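Local structure of inorganic pyrophosphatase (Neisseria gonorrhoeae, 5TEA) at residues B[136-139]-B[140-144]. The protein probably catalyses the magnesium-dependent hydrolysis of inorganic pyrophosphate to two phosphate ions, working as a homohexamer. Numbering follows the deposited sequence.
Sequences PQQL and IKQIE
Ile-140 meets the start of its own helix: its N-H reaches back to Pro-136 O in a weak bond of 3.4 Å, with Pro-136 as the N-cap residue. Its side chain runs alongside that of Gln-137, Ile-140 CG1 4.1 Å from Gln-137 NE2. That amide nitrogen is held by the carbonyl oxygens of Leu-132 and Leu-135, so the folded glutamine ties the first turn to the preceding loop. One residue on, Lys-141 N donates to Gln-137 O at 3.0 Å, the first full-strength i to i+4 bond here. The lysine chain kinks twice beyond CB, bringing Lys-141 CE to 3.7 Å from Gln-138 OE1. A water joins their ends, donating to Gln-138 OE1 at 2.6 Å and weakly accepting from Lys-141 NZ, while NZ also binds Leu-153 O of a third subunit. Gln-142 N then bonds Gln-138 O, and the two side chains lie roughly perpendicular, their amide planes 73° apart. Both amides work at the hexamer interface: Gln-138 NE2 bonds to Arg-123 O of a second subunit and Gln-142 NE2 to Asn-124 OD1 of that same subunit, while Gln-142 OE1 accepts from Ile-58 N of the third. Ile-143 N closes the next turn on Leu-139 O at 3.0 Å. Its chi1 of -62° sets CG1 beside the backbone N, and the extended chi2 carries Ile-143 CD1 to 4.0 Å from Leu-139 CG. Helix 137-149 thus turns Ile-140 and Ile-143 onto Trp-164 of strand 159-165, where Trp-164 NE1 bonds Glu-144 OE1, while Gln-138 and Gln-142 face the two neighbouring subunits.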
loop_
_atom_site.group_PDB
_atom_site.type_symbol
_atom_site.label_atom_id
_atom_site.label_comp_id
_atom_site.label_asym_id
_atom_site.label_seq_id
_atom_site.Cartn_x
_atom_site.Cartn_y
_atom_site.Cartn_z
ATOM N N PRO B 136 -8.174 6.351 -22.212
ATOM C CA PRO B 136 -6.907 6.331 -22.953
ATOM C C PRO B 136 -6.820 5.038 -23.749
ATOM O O PRO B 136 -7.066 3.947 -23.226
ATOM C CB PRO B 136 -5.825 6.406 -21.863
ATOM C CG PRO B 136 -6.522 6.520 -20.571
ATOM C CD PRO B 136 -8.000 6.639 -20.783
ATOM N N GLN B 137 -6.506 5.170 -25.032
ATOM C CA GLN B 137 -6.524 3.993 -25.883
ATOM C C GLN B 137 -5.420 3.023 -25.492
ATOM O O GLN B 137 -5.564 1.818 -25.701
ATOM C CB GLN B 137 -6.427 4.422 -27.345
ATOM C CG GLN B 137 -7.647 5.259 -27.763
ATOM C CD GLN B 137 -8.980 4.518 -27.561
ATOM O OE1 GLN B 137 -9.420 3.777 -28.444
ATOM N NE2 GLN B 137 -9.620 4.710 -26.392
ATOM N N GLN B 138 -4.356 3.522 -24.865
ATOM C CA GLN B 138 -3.316 2.636 -24.347
ATOM C C GLN B 138 -3.833 1.763 -23.200
ATOM O O GLN B 138 -3.337 0.644 -22.997
ATOM C CB GLN B 138 -2.114 3.474 -23.906
ATOM C CG GLN B 138 -0.875 2.685 -23.500
ATOM C CD GLN B 138 -0.038 2.222 -24.691
ATOM O OE1 GLN B 138 -0.541 2.105 -25.813
ATOM N NE2 GLN B 138 1.260 1.981 -24.453
ATOM N N LEU B 139 -4.812 2.245 -22.430
ATOM C CA LEU B 139 -5.394 1.373 -21.411
ATOM C C LEU B 139 -6.139 0.217 -22.064
ATOM O O LEU B 139 -6.046 -0.927 -21.616
ATOM C CB LEU B 139 -6.336 2.153 -20.492
ATOM C CG LEU B 139 -7.212 1.278 -19.577
ATOM C CD1 LEU B 139 -6.348 0.531 -18.545
ATOM C CD2 LEU B 139 -8.293 2.085 -18.891
ATOM N N ILE B 140 -6.887 0.507 -23.124
ATOM C CA ILE B 140 -7.556 -0.558 -23.862
ATOM C C ILE B 140 -6.533 -1.567 -24.381
ATOM O O ILE B 140 -6.718 -2.780 -24.261
ATOM C CB ILE B 140 -8.392 0.030 -25.013
ATOM C CG1 ILE B 140 -9.386 1.089 -24.507
ATOM C CG2 ILE B 140 -9.109 -1.095 -25.750
ATOM C CD1 ILE B 140 -10.530 0.534 -23.716
ATOM N N LYS B 141 -5.440 -1.082 -24.966
ATOM C CA LYS B 141 -4.443 -2.010 -25.498
ATOM C C LYS B 141 -3.825 -2.869 -24.395
ATOM O O LYS B 141 -3.474 -4.036 -24.642
ATOM C CB LYS B 141 -3.347 -1.247 -26.241
ATOM C CG LYS B 141 -3.829 -0.410 -27.408
ATOM C CD LYS B 141 -2.892 -0.529 -28.607
ATOM C CE LYS B 141 -1.427 -0.595 -28.176
ATOM N NZ LYS B 141 -0.481 -0.838 -29.318
ATOM N N GLN B 142 -3.670 -2.313 -23.189
ATOM C CA GLN B 142 -3.144 -3.098 -22.068
ATOM C C GLN B 142 -4.135 -4.175 -21.642
ATOM O O GLN B 142 -3.746 -5.315 -21.358
ATOM C CB GLN B 142 -2.821 -2.190 -20.873
ATOM C CG GLN B 142 -1.659 -1.241 -21.068
ATOM C CD GLN B 142 -1.324 -0.484 -19.791
ATOM O OE1 GLN B 142 -1.015 -1.093 -18.757
ATOM N NE2 GLN B 142 -1.383 0.842 -19.853
ATOM N N ILE B 143 -5.422 -3.829 -21.592
ATOM C CA ILE B 143 -6.444 -4.808 -21.252
ATOM C C ILE B 143 -6.481 -5.903 -22.302
ATOM O O ILE B 143 -6.609 -7.089 -21.985
ATOM C CB ILE B 143 -7.821 -4.122 -21.124
ATOM C CG1 ILE B 143 -7.816 -3.085 -19.989
ATOM C CG2 ILE B 143 -8.915 -5.171 -20.915
ATOM C CD1 ILE B 143 -9.092 -2.264 -19.928
ATOM N N GLU B 144 -6.372 -5.512 -23.571
ATOM C CA GLU B 144 -6.347 -6.490 -24.652
ATOM C C GLU B 144 -5.161 -7.426 -24.500
ATOM O O GLU B 144 -5.301 -8.650 -24.622
ATOM C CB GLU B 144 -6.300 -5.779 -26.002
ATOM C CG GLU B 144 -6.397 -6.724 -27.200
ATOM C CD GLU B 144 -6.580 -5.986 -28.513
ATOM O OE1 GLU B 144 -7.236 -4.925 -28.519
ATOM O OE2 GLU B 144 -6.061 -6.462 -29.541
HETATM O O HOH W 1 0.641 1.666 -28.065
#